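PDB 6GF6: zona pellucida sperm-binding protein 1,Zona pellucida sperm-binding protein 1 from Gallus gallus, which cross-links egg coat filaments, probably through homodimers of its N-terminal ZP-N1 domain, the part of the protein described here. Local coordinates for residues L36-R42 / R84-E88; T30-V35 / G62-S66; L7-H11 / L22-T26. The protein carries 2 engineered substitutions. All blocks are in the same frame, centred on the assembly; numbering follows the deposited sequence.

The three contacts sample both sheets of an Ig-like ZP-N domain and the space between them. Contact 2 is the core: strands 30-36 and 63-68, from different sheets, meet through apolar side chains with no hydrogen bond between their segments. Contacts 1 and 3 are only partly buried and lean on hydrogen bonds, with some apolar packing; each stays within one sheet or its margin. Contact 1 fixes the turn after strand 30-36 to strand 80-90 with charged and amide groups, whereas contact 3 is a hairpin built on backbone hydrogen bonds. Shared neighbours tie them together: strand 30-36 probably bonds to 80-90 (Gln-86 to Lys-34), 63-68 probably to 18-24 (Leu-63 to Ala-23), and Leu-87 touches Leu-8 and Ala-23.

Contact 1: residues L36-R42 / R84-E88; sequences LDEFGTR and RVQLE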
ATOM      1  N   LEU B  36       4.739  17.058   4.551  1.00 40.31           N
ATOM      2  CA  LEU B  36       5.301  18.402   4.540  1.00 41.37           C
ATOM      3  C   LEU B  36       6.325  18.548   3.422  1.00 41.67           C
ATOM      4  O   LEU B  36       7.100  17.624   3.151  1.00 42.67           O
ATOM      5  CB  LEU B  36       5.966  18.740   5.877  1.00 45.21           C
ATOM      6  CG  LEU B  36       5.124  18.544   7.135  1.00 50.11           C
ATOM      7  CD1 LEU B  36       5.969  18.842   8.363  1.00 52.22           C
ATOM      8  CD2 LEU B  36       3.889  19.433   7.105  1.00 50.72           C
ATOM      9  N   ASP B  37       6.296  19.693   2.748  1.00 39.93           N
ATOM     10  CA  ASP B  37       7.318  20.055   1.777  1.00 42.03           C
ATOM     11  C   ASP B  37       8.220  21.119   2.394  1.00 43.98           C
ATOM     12  O   ASP B  37       8.024  21.545   3.535  1.00 45.92           O
ATOM     13  CB  ASP B  37       6.678  20.505   0.454  1.00 36.89           C
ATOM     14  CG  ASP B  37       5.983  21.857   0.543  1.00 40.96           C
ATOM     15  OD1 ASP B  37       5.960  22.481   1.623  1.00 38.15           O
ATOM     16  OD2 ASP B  37       5.425  22.285  -0.492  1.00 41.27           O
ATOM     17  N   GLU B  38       9.235  21.537   1.636  1.00 47.82           N
ATOM     18  CA  GLU B  38      10.201  22.500   2.149  1.00 53.02           C
ATOM     19  C   GLU B  38       9.591  23.874   2.415  1.00 54.58           C
ATOM     20  O   GLU B  38      10.243  24.711   3.047  1.00 56.43           O
ATOM     21  CB  GLU B  38      11.381  22.625   1.177  1.00 63.25           C
ATOM     22  CG  GLU B  38      11.027  23.119  -0.222  1.00 70.60           C
ATOM     23  CD  GLU B  38      10.700  21.987  -1.180  1.00 74.43           C
ATOM     24  OE1 GLU B  38      10.350  20.883  -0.711  1.00 74.26           O
ATOM     25  OE2 GLU B  38      10.801  22.201  -2.408  1.00 78.32           O
ATOM     26  N   PHE B  39       8.363  24.121   1.971  1.00 54.50           N
ATOM     27  CA  PHE B  39       7.698  25.393   2.208  1.00 54.96           C
ATOM     28  C   PHE B  39       6.721  25.333   3.369  1.00 51.92           C
ATOM     29  O   PHE B  39       6.043  26.327   3.639  1.00 54.76           O
ATOM     30  CB  PHE B  39       6.952  25.840   0.946  1.00 43.80           C
ATOM     31  CG  PHE B  39       7.830  25.953  -0.267  1.00 45.53           C
ATOM     32  CD1 PHE B  39       8.602  27.086  -0.472  1.00 48.40           C
ATOM     33  CD2 PHE B  39       7.901  24.923  -1.191  1.00 44.58           C
ATOM     34  CE1 PHE B  39       9.417  27.199  -1.585  1.00 50.39           C
ATOM     35  CE2 PHE B  39       8.714  25.027  -2.305  1.00 46.43           C
ATOM     36  CZ  PHE B  39       9.477  26.168  -2.499  1.00 49.39           C
ATOM     37  N   GLY B  40       6.640  24.203   4.068  1.00 47.51           N
ATOM     38  CA  GLY B  40       5.708  24.080   5.170  1.00 49.86           C
ATOM     39  C   GLY B  40       4.279  23.759   4.793  1.00 51.15           C
ATOM     40  O   GLY B  40       3.405  23.814   5.663  1.00 54.42           O
ATOM     41  N   THR B  41       3.995  23.451   3.530  1.00 46.50           N
ATOM     42  CA  THR B  41       2.636  23.072   3.156  1.00 40.76           C
ATOM     43  C   THR B  41       2.301  21.706   3.744  1.00 37.09           C
ATOM     44  O   THR B  41       3.163  20.830   3.849  1.00 34.25           O
ATOM     45  CB  THR B  41       2.475  23.022   1.636  1.00 36.54           C
ATOM     46  OG1 THR B  41       2.852  24.274   1.063  1.00 38.28           O
ATOM     47  CG2 THR B  41       1.043  22.714   1.258  1.00 35.57           C
ATOM     48  N   ARG B  42       1.049  21.537   4.157  1.00 35.59           N
ATOM     49  CA  ARG B  42       0.587  20.290   4.754  1.00 36.88           C
ATOM     50  C   ARG B  42      -0.345  19.611   3.755  1.00 35.50           C
ATOM     51  O   ARG B  42      -1.466  20.077   3.525  1.00 34.87           O
ATOM     52  CB  ARG B  42      -0.102  20.555   6.090  1.00 41.79           C
ATOM     53  CG  ARG B  42       0.853  21.058   7.173  1.00 51.42           C
ATOM     54  CD  ARG B  42       0.180  21.953   8.210  1.00 64.70           C
ATOM     55  NE  ARG B  42      -0.892  21.273   8.943  1.00 78.54           N
ATOM     56  CZ  ARG B  42      -2.199  21.459   8.750  1.00 90.23           C
ATOM     57  NH1 ARG B  42      -3.073  20.777   9.482  1.00 93.10           N
ATOM     58  NH2 ARG B  42      -2.648  22.319   7.839  1.00 91.40           N
ATOM     59  N   ARG B  84       9.277  14.381   5.373  1.00 38.22           N
ATOM     60  CA  ARG B  84       8.826  15.021   6.597  1.00 39.51           C
ATOM     61  C   ARG B  84       7.313  14.901   6.703  1.00 37.95           C
ATOM     62  O   ARG B  84       6.593  15.198   5.743  1.00 41.44           O
ATOM     63  CB  ARG B  84       9.259  16.487   6.632  1.00 46.58           C
ATOM     64  CG  ARG B  84      10.761  16.658   6.820  1.00 52.94           C
ATOM     65  CD  ARG B  84      11.216  18.112   6.812  1.00 59.18           C
ATOM     66  NE  ARG B  84      10.446  18.961   7.725  1.00 60.39           N
ATOM     67  CZ  ARG B  84       9.674  19.982   7.355  1.00 61.50           C
ATOM     68  NH1 ARG B  84       9.545  20.321   6.075  1.00 61.18           N
ATOM     69  NH2 ARG B  84       9.027  20.678   8.277  1.00 61.77           N
ATOM     70  N   VAL B  85       6.845  14.431   7.854  1.00 36.01           N
ATOM     71  CA  VAL B  85       5.435  14.163   8.093  1.00 35.53           C
ATOM     72  C   VAL B  85       5.047  14.817   9.407  1.00 38.37           C
ATOM     73  O   VAL B  85       5.827  14.815  10.363  1.00 41.84           O
ATOM     74  CB  VAL B  85       5.135  12.649   8.142  1.00 35.05           C
ATOM     75  CG1 VAL B  85       3.659  12.403   8.429  1.00 32.52           C
ATOM     76  CG2 VAL B  85       5.537  11.980   6.838  1.00 31.11           C
ATOM     77  N   GLN B  86       3.843  15.375   9.454  1.00 39.95           N
ATOM     78  CA  GLN B  86       3.275  15.913  10.681  1.00 44.08           C
ATOM     79  C   GLN B  86       2.210  14.959  11.198  1.00 40.23           C
ATOM     80  O   GLN B  86       1.363  14.494  10.429  1.00 37.90           O
ATOM     81  CB  GLN B  86       2.676  17.301  10.449  1.00 54.59           C
ATOM     82  CG  GLN B  86       2.181  17.973  11.721  1.00 67.16           C
ATOM     83  CD  GLN B  86       1.479  19.286  11.452  1.00 78.52           C
ATOM     84  OE1 GLN B  86       1.167  19.612  10.310  1.00 84.08           O
ATOM     85  NE2 GLN B  86       1.217  20.042  12.510  1.00 85.39           N
ATOM     86  N   LEU B  87       2.278  14.646  12.488  1.00 41.74           N
ATOM     87  CA  LEU B  87       1.268  13.849  13.171  1.00 43.68           C
ATOM     88  C   LEU B  87       0.462  14.769  14.066  1.00 45.64           C
ATOM     89  O   LEU B  87       1.031  15.469  14.911  1.00 46.48           O
ATOM     90  CB  LEU B  87       1.894  12.735  14.005  1.00 46.07           C
ATOM     91  CG  LEU B  87       2.691  11.674  13.261  1.00 48.13           C
ATOM     92  CD1 LEU B  87       4.072  12.194  12.972  1.00 51.12           C
ATOM     93  CD2 LEU B  87       2.766  10.404  14.090  1.00 50.23           C
ATOM     94  N   GLU B  88      -0.849  14.770  13.881  1.00 45.52           N
ATOM     95  CA  GLU B  88      -1.750  15.563  14.705  1.00 46.27           C
ATOM     96  C   GLU B  88      -2.550  14.599  15.564  1.00 46.70           C
ATOM     97  O   GLU B  88      -3.433  13.896  15.062  1.00 47.55           O
ATOM     98  CB  GLU B  88      -2.662  16.432  13.848  1.00 49.84           C
ATOM     99  CG  GLU B  88      -1.923  17.545  13.139  1.00 52.07           C
ATOM    100  CD  GLU B  88      -2.850  18.570  12.529  1.00 55.70           C
ATOM    101  OE1 GLU B  88      -4.021  18.236  12.244  1.00 55.89           O
ATOM    102  OE2 GLU B  88      -2.393  19.713  12.326  1.00 62.04           O
TER
HETATM  103  O   HOH W   1       8.985  15.937   3.078  1.00 38.01           O
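Leu-36 and Arg-84 carry most of this contact. Leu-36 N donates to Arg-84 O (2.9 Å), and a water spans Leu-36 O and Arg-84 N. Leu-36 CD1 lies 3.6 Å from Arg-84 NH2, over one face of the guanidinium. Leucine suits the place by covering that poorly hydrated face while its edges remain available: NH1 makes a weak hydrogen bond to Asp-37 O (3.2 Å), and NH2 forms a salt bridge with Glu-101. Past Leu-36 the chain reverses in a type I turn, Asp-37 to Gly-40. Asp-37 OD1 accepts from Phe-39 N, an Asx turn, and from Thr-41 N. The turn brings Arg-42 back alongside strand 84-88, where NE donates to Gln-86 OE1 (3.0 Å) and NH1 forms a salt bridge with Glu-88 OE2 (3.1 Å). Gln-86 CB packs 4.1 Å from Leu-36 CD2, and its NE2 bonds to Ser-99. Glu-88 binds zinc in a crystal of this protein, though none here: the carboxylate paired with Arg-42 can also be a metal ligand.

Contact 2: residues T30-V35 / G62-S66; sequences TVHFKV and GLIFS
Strand 30-35 and strand 63-66 run almost parallel, 10° between their directions, with axes 8.8 Å apart. That gap is too wide for backbone pairing, and no hydrogen bond joins them; side chains fill it. The CA atoms of Val-31 and Leu-63 lie 7.4 Å apart, those of Phe-33 and Phe-65 7.5 Å. Both backbones are extended. Thr-30 starts at the margin, its OG1 3.6 Å from Leu-63 CD1. Val-31 points across, with CB 3.7 Å from Leu-63 CD1; the m,t rotamer of Leu-63 carries that methyl between Thr-30 and Val-31. His-32 turns away. Phe-33 (chi1 m) is the central residue: Leu-63 CB meets the ring edge, 3.9 Å from CE1, and Phe-65 CB sits over the face in a CH-pi contact, 4.2 Å from the centroid. A large flat ring suits a space this broad. Lys-34 points away from 62-66, its NZ in a salt bridge with Glu-44. Val-35 ends the row, its CG2 3.9 Å from CZ of Phe-65, whose chi1 is t. Apolar side chains facing a second sheet, with polar ones on the other face of the strand, are characteristic of an Ig-like beta sandwich, here the ZP-N1 domain.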
ATOM      1  N   THR B  30      -7.127   9.760  18.079  1.00 46.74           N
ATOM      2  CA  THR B  30      -6.672   9.304  16.777  1.00 47.69           C
ATOM      3  C   THR B  30      -5.506  10.181  16.345  1.00 43.70           C
ATOM      4  O   THR B  30      -5.106  11.114  17.046  1.00 46.21           O
ATOM      5  CB  THR B  30      -7.797   9.304  15.739  1.00 51.22           C
ATOM      6  OG1 THR B  30      -7.328   8.667  14.542  1.00 52.83           O
ATOM      7  CG2 THR B  30      -8.251  10.716  15.419  1.00 51.57           C
ATOM      8  N   VAL B  31      -4.951   9.869  15.179  1.00 44.22           N
ATOM      9  CA  VAL B  31      -3.812  10.588  14.627  1.00 42.11           C
ATOM     10  C   VAL B  31      -4.146  10.918  13.181  1.00 41.48           C
ATOM     11  O   VAL B  31      -4.685  10.076  12.457  1.00 41.63           O
ATOM     12  CB  VAL B  31      -2.507   9.769  14.723  1.00 40.71           C
ATOM     13  CG1 VAL B  31      -1.340  10.500  14.075  1.00 38.61           C
ATOM     14  CG2 VAL B  31      -2.181   9.460  16.170  1.00 44.13           C
ATOM     15  N   HIS B  32      -3.911  12.164  12.791  1.00 40.39           N
ATOM     16  CA  HIS B  32      -4.009  12.580  11.403  1.00 40.22           C
ATOM     17  C   HIS B  32      -2.612  12.860  10.870  1.00 38.94           C
ATOM     18  O   HIS B  32      -1.787  13.475  11.557  1.00 37.97           O
ATOM     19  CB  HIS B  32      -4.900  13.816  11.263  1.00 45.72           C
ATOM     20  CG  HIS B  32      -6.357  13.519  11.419  1.00 50.25           C
ATOM     21  ND1 HIS B  32      -7.336  14.474  11.253  1.00 52.67           N
ATOM     22  CD2 HIS B  32      -7.003  12.366  11.713  1.00 51.86           C
ATOM     23  CE1 HIS B  32      -8.520  13.922  11.445  1.00 53.38           C
ATOM     24  NE2 HIS B  32      -8.345  12.644  11.726  1.00 53.21           N
ATOM     25  N   PHE B  33      -2.351  12.388   9.654  1.00 35.42           N
ATOM     26  CA  PHE B  33      -1.049  12.504   9.015  1.00 34.66           C
ATOM     27  C   PHE B  33      -1.109  13.533   7.895  1.00 34.09           C
ATOM     28  O   PHE B  33      -2.088  13.591   7.144  1.00 36.93           O
ATOM     29  CB  PHE B  33      -0.590  11.156   8.446  1.00 36.84           C
ATOM     30  CG  PHE B  33      -0.402  10.082   9.482  1.00 37.88           C
ATOM     31  CD1 PHE B  33      -1.475   9.321   9.917  1.00 40.11           C
ATOM     32  CD2 PHE B  33       0.853   9.822  10.010  1.00 38.21           C
ATOM     33  CE1 PHE B  33      -1.303   8.327  10.865  1.00 40.45           C
ATOM     34  CE2 PHE B  33       1.032   8.829  10.958  1.00 39.35           C
ATOM     35  CZ  PHE B  33      -0.047   8.082  11.386  1.00 40.18           C
ATOM     36  N   LYS B  34      -0.057  14.343   7.787  1.00 31.56           N
ATOM     37  CA  LYS B  34       0.095  15.283   6.685  1.00 32.14           C
ATOM     38  C   LYS B  34       1.541  15.266   6.212  1.00 33.26           C
ATOM     39  O   LYS B  34       2.468  15.236   7.026  1.00 31.11           O
ATOM     40  CB  LYS B  34      -0.298  16.712   7.082  1.00 34.71           C
ATOM     41  CG  LYS B  34      -1.785  16.930   7.316  1.00 37.09           C
ATOM     42  CD  LYS B  34      -2.151  16.747   8.781  1.00 43.26           C
ATOM     43  CE  LYS B  34      -3.548  17.277   9.072  1.00 48.44           C
ATOM     44  NZ  LYS B  34      -4.597  16.535   8.321  1.00 50.95           N
ATOM     45  N   VAL B  35       1.725  15.283   4.897  1.00 31.42           N
ATOM     46  CA  VAL B  35       3.050  15.340   4.294  1.00 36.14           C
ATOM     47  C   VAL B  35       3.485  16.794   4.196  1.00 37.77           C
ATOM     48  O   VAL B  35       2.700  17.667   3.812  1.00 37.68           O
ATOM     49  CB  VAL B  35       3.047  14.663   2.911  1.00 36.42           C
ATOM     50  CG1 VAL B  35       4.406  14.809   2.240  1.00 38.01           C
ATOM     51  CG2 VAL B  35       2.670  13.196   3.040  1.00 34.97           C
ATOM     52  N   GLY B  62      -3.357   0.370  15.758  1.00 71.26           N
ATOM     53  CA  GLY B  62      -2.353   1.356  15.409  1.00 62.69           C
ATOM     54  C   GLY B  62      -2.536   1.868  13.991  1.00 54.85           C
ATOM     55  O   GLY B  62      -3.094   1.197  13.124  1.00 52.92           O
ATOM     56  N   LEU B  63      -2.059   3.087  13.759  1.00 49.10           N
ATOM     57  CA  LEU B  63      -2.188   3.744  12.465  1.00 45.31           C
ATOM     58  C   LEU B  63      -0.861   3.709  11.720  1.00 40.37           C
ATOM     59  O   LEU B  63       0.207   3.876  12.317  1.00 39.79           O
ATOM     60  CB  LEU B  63      -2.673   5.182  12.638  1.00 47.05           C
ATOM     61  CG  LEU B  63      -4.000   5.271  13.412  1.00 53.66           C
ATOM     62  CD1 LEU B  63      -4.358   6.700  13.774  1.00 53.86           C
ATOM     63  CD2 LEU B  63      -5.124   4.635  12.614  1.00 55.86           C
ATOM     64  N   ILE B  64      -0.938   3.442  10.419  1.00 39.21           N
ATOM     65  CA  ILE B  64       0.226   3.167   9.587  1.00 38.90           C
ATOM     66  C   ILE B  64       0.207   4.140   8.418  1.00 37.59           C
ATOM     67  O   ILE B  64      -0.760   4.171   7.649  1.00 40.69           O
ATOM     68  CB  ILE B  64       0.226   1.717   9.083  1.00 41.68           C
ATOM     69  CG1 ILE B  64       0.156   0.734  10.261  1.00 41.52           C
ATOM     70  CG2 ILE B  64       1.464   1.449   8.245  1.00 41.92           C
ATOM     71  CD1 ILE B  64      -0.138  -0.700   9.852  1.00 42.23           C
ATOM     72  N   PHE B  65       1.286   4.900   8.261  1.00 35.21           N
ATOM     73  CA  PHE B  65       1.512   5.727   7.084  1.00 36.93           C
ATOM     74  C   PHE B  65       2.608   5.069   6.255  1.00 37.17           C
ATOM     75  O   PHE B  65       3.706   4.826   6.767  1.00 40.92           O
ATOM     76  CB  PHE B  65       1.934   7.142   7.466  1.00 31.05           C
ATOM     77  CG  PHE B  65       2.379   7.969   6.291  1.00 34.39           C
ATOM     78  CD1 PHE B  65       1.483   8.307   5.285  1.00 31.66           C
ATOM     79  CD2 PHE B  65       3.708   8.339   6.148  1.00 30.06           C
ATOM     80  CE1 PHE B  65       1.892   9.060   4.198  1.00 31.55           C
ATOM     81  CE2 PHE B  65       4.126   9.084   5.053  1.00 32.23           C
ATOM     82  CZ  PHE B  65       3.220   9.437   4.076  1.00 29.85           C
ATOM     83  N   SER B  66       2.292   4.737   5.002  1.00 36.35           N
ATOM     84  CA  SER B  66       3.214   4.087   4.075  1.00 36.15           C
ATOM     85  C   SER B  66       3.594   5.042   2.948  1.00 37.10           C
ATOM     86  O   SER B  66       2.734   5.767   2.431  1.00 32.51           O
ATOM     87  CB  SER B  66       2.579   2.830   3.481  1.00 38.73           C
ATOM     88  OG  SER B  66       2.126   1.960   4.509  1.00 42.52           O
TER

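Contact 3: residues L7-H11 / L22-T26; sequences LLQYH and LAYPT
Segments 7-11 and 22-26 form the two arms of an antiparallel hairpin, the axes of strands 9-11 and 22-24 lying 4.7 Å apart at 171°. Tyr-10 opposes Ala-23 as a non-hydrogen-bonded pair (CA to CA 4.1 Å), and His-11 opposes Leu-22 as a hydrogen-bonded one (CA to CA 5.5 Å). His-11 N donates to Leu-22 O (2.9 Å) and Leu-22 N to His-11 O (2.7 Å); farther along, Tyr-24 N donates to Gln-9 O (2.8 Å). The small methyl of Ala-23 fits beside Tyr-10, CB to CB 4.1 Å. Tyr-10 adopts chi1 p, and its ring leads away from 22-26. On the other face, Gln-9 (m,m) has its CB 4.3 Å from Tyr-24 CB while its amide end leads away. His-11 also takes p, which swings the imidazole over the partner strand: its NE2 lies 3.7 Å from Leu-22 CD1, and its CE1 3.6 Å from Tyr-24 OH, the two rings meeting edge to edge. The imidazole is flanked by the methyl of Leu-22 (m,p) and the hydroxyl of Tyr-24 (m). His-11 binds zinc with Asp-13 in crystals of this protein, though none is bound here. Before the strand, Leu-8 (t,p) reaches across so that CD1 lies 3.7 Å from Pro-25 CA, an apolar contact; having no N-H, proline cannot donate a backbone bond. Ala-23, Leu-8 and Pro-25 pack inward on strand 30-36, Leu-8 and Ala-23 also touching Leu-87 of strand 80-90, while the backbone of Ala-23 is hydrogen-bonded to that of Leu-63, placing strand 18-24 between strands 9-14 and 63-68.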
ATOM      1  N   LEU B   7       3.748  12.680  24.138  1.00 75.06           N
ATOM      2  CA  LEU B   7       3.668  11.374  24.777  1.00 76.64           C
ATOM      3  C   LEU B   7       3.094  10.323  23.818  1.00 74.00           C
ATOM      4  O   LEU B   7       2.888   9.168  24.196  1.00 82.69           O
ATOM      5  CB  LEU B   7       2.806  11.486  26.042  1.00 79.78           C
ATOM      6  CG  LEU B   7       2.380  10.234  26.813  1.00 82.20           C
ATOM      7  CD1 LEU B   7       3.580   9.444  27.321  1.00 84.52           C
ATOM      8  CD2 LEU B   7       1.476  10.636  27.967  1.00 84.15           C
ATOM      9  N   LEU B   8       2.844  10.731  22.572  1.00 67.04           N
ATOM     10  CA  LEU B   8       2.408   9.800  21.536  1.00 63.59           C
ATOM     11  C   LEU B   8       3.539   8.832  21.207  1.00 63.01           C
ATOM     12  O   LEU B   8       4.681   9.250  21.001  1.00 63.45           O
ATOM     13  CB  LEU B   8       1.965  10.558  20.281  1.00 54.06           C
ATOM     14  CG  LEU B   8       1.510   9.715  19.081  1.00 50.50           C
ATOM     15  CD1 LEU B   8       0.252   8.912  19.398  1.00 45.17           C
ATOM     16  CD2 LEU B   8       1.279  10.608  17.859  1.00 41.72           C
ATOM     17  N   GLN B   9       3.231   7.541  21.164  1.00 61.76           N
ATOM     18  CA  GLN B   9       4.219   6.536  20.794  1.00 61.01           C
ATOM     19  C   GLN B   9       4.192   6.313  19.287  1.00 54.53           C
ATOM     20  O   GLN B   9       3.136   6.020  18.715  1.00 52.92           O
ATOM     21  CB  GLN B   9       3.949   5.219  21.523  1.00 71.25           C
ATOM     22  CG  GLN B   9       4.136   5.286  23.035  1.00 78.78           C
ATOM     23  CD  GLN B   9       5.550   5.658  23.441  1.00 83.32           C
ATOM     24  OE1 GLN B   9       6.487   4.883  23.247  1.00 86.31           O
ATOM     25  NE2 GLN B   9       5.711   6.849  24.010  1.00 85.16           N
ATOM     26  N   TYR B  10       5.357   6.435  18.652  1.00 50.31           N
ATOM     27  CA  TYR B  10       5.474   6.202  17.220  1.00 45.97           C
ATOM     28  C   TYR B  10       6.915   5.860  16.870  1.00 46.55           C
ATOM     29  O   TYR B  10       7.846   6.131  17.632  1.00 46.72           O
ATOM     30  CB  TYR B  10       5.003   7.411  16.400  1.00 45.74           C
ATOM     31  CG  TYR B  10       5.786   8.678  16.651  1.00 48.33           C
ATOM     32  CD1 TYR B  10       6.998   8.907  16.019  1.00 49.02           C
ATOM     33  CD2 TYR B  10       5.296   9.662  17.501  1.00 52.62           C
ATOM     34  CE1 TYR B  10       7.718  10.063  16.248  1.00 52.22           C
ATOM     35  CE2 TYR B  10       6.007  10.828  17.728  1.00 56.41           C
ATOM     36  CZ  TYR B  10       7.217  11.024  17.095  1.00 56.44           C
ATOM     37  OH  TYR B  10       7.931  12.182  17.311  1.00 59.82           O
ATOM     38  N   HIS B  11       7.075   5.248  15.700  1.00 42.97           N
ATOM     39  CA  HIS B  11       8.379   4.933  15.137  1.00 46.26           C
ATOM     40  C   HIS B  11       8.180   4.679  13.651  1.00 44.31           C
ATOM     41  O   HIS B  11       7.055   4.485  13.186  1.00 45.78           O
ATOM     42  CB  HIS B  11       8.994   3.709  15.815  1.00 45.69           C
ATOM     43  CG  HIS B  11       8.333   2.427  15.421  1.00 44.99           C
ATOM     44  ND1 HIS B  11       7.191   1.958  16.036  1.00 46.28           N
ATOM     45  CD2 HIS B  11       8.644   1.520  14.465  1.00 44.17           C
ATOM     46  CE1 HIS B  11       6.830   0.816  15.479  1.00 43.87           C
ATOM     47  NE2 HIS B  11       7.696   0.526  14.524  1.00 44.53           N
ATOM     48  N   LEU B  22       4.570   4.284  12.077  1.00 40.89           N
ATOM     49  CA  LEU B  22       3.557   3.665  12.923  1.00 43.31           C
ATOM     50  C   LEU B  22       3.341   4.509  14.172  1.00 41.64           C
ATOM     51  O   LEU B  22       4.304   4.901  14.837  1.00 42.54           O
ATOM     52  CB  LEU B  22       3.952   2.239  13.300  1.00 49.11           C
ATOM     53  CG  LEU B  22       4.179   1.294  12.119  1.00 53.74           C
ATOM     54  CD1 LEU B  22       5.604   1.399  11.592  1.00 59.78           C
ATOM     55  CD2 LEU B  22       3.862  -0.133  12.524  1.00 54.07           C
ATOM     56  N   ALA B  23       2.077   4.798  14.476  1.00 41.14           N
ATOM     57  CA  ALA B  23       1.698   5.610  15.625  1.00 41.29           C
ATOM     58  C   ALA B  23       0.647   4.876  16.442  1.00 43.92           C
ATOM     59  O   ALA B  23      -0.220   4.195  15.886  1.00 42.68           O
ATOM     60  CB  ALA B  23       1.149   6.979  15.188  1.00 39.77           C
ATOM     61  N   TYR B  24       0.721   5.029  17.765  1.00 47.06           N
ATOM     62  CA  TYR B  24      -0.129   4.288  18.696  1.00 50.36           C
ATOM     63  C   TYR B  24      -0.841   5.267  19.625  1.00 53.50           C
ATOM     64  O   TYR B  24      -0.422   5.481  20.770  1.00 56.84           O
ATOM     65  CB  TYR B  24       0.696   3.262  19.474  1.00 49.53           C
ATOM     66  CG  TYR B  24       1.441   2.296  18.575  1.00 49.93           C
ATOM     67  CD1 TYR B  24       2.704   2.608  18.077  1.00 51.55           C
ATOM     68  CD2 TYR B  24       0.874   1.087  18.203  1.00 50.06           C
ATOM     69  CE1 TYR B  24       3.386   1.731  17.250  1.00 51.32           C
ATOM     70  CE2 TYR B  24       1.545   0.204  17.374  1.00 51.63           C
ATOM     71  CZ  TYR B  24       2.800   0.531  16.901  1.00 51.63           C
ATOM     72  OH  TYR B  24       3.467  -0.346  16.077  1.00 50.39           O
ATOM     73  N   PRO B  25      -1.934   5.868  19.165  1.00 50.27           N
ATOM     74  CA  PRO B  25      -2.679   6.801  20.021  1.00 51.18           C
ATOM     75  C   PRO B  25      -3.436   6.078  21.129  1.00 55.91           C
ATOM     76  O   PRO B  25      -3.832   4.917  21.007  1.00 56.23           O
ATOM     77  CB  PRO B  25      -3.634   7.491  19.042  1.00 48.48           C
ATOM     78  CG  PRO B  25      -3.827   6.506  17.955  1.00 46.41           C
ATOM     79  CD  PRO B  25      -2.533   5.750  17.827  1.00 45.85           C
ATOM     80  N   THR B  26      -3.684   6.813  22.212  1.00 60.35           N
ATOM     81  CA  THR B  26      -4.272   6.240  23.412  1.00 68.70           C
ATOM     82  C   THR B  26      -5.799   6.237  23.317  1.00 73.52           C
ATOM     83  O   THR B  26      -6.389   6.683  22.330  1.00 72.73           O
ATOM     84  CB  THR B  26      -3.805   7.013  24.645  1.00 71.22           C
ATOM     85  OG1 THR B  26      -4.275   8.365  24.576  1.00 71.32           O
ATOM     86  CG2 THR B  26      -2.284   7.018  24.729  1.00 70.46           C
TER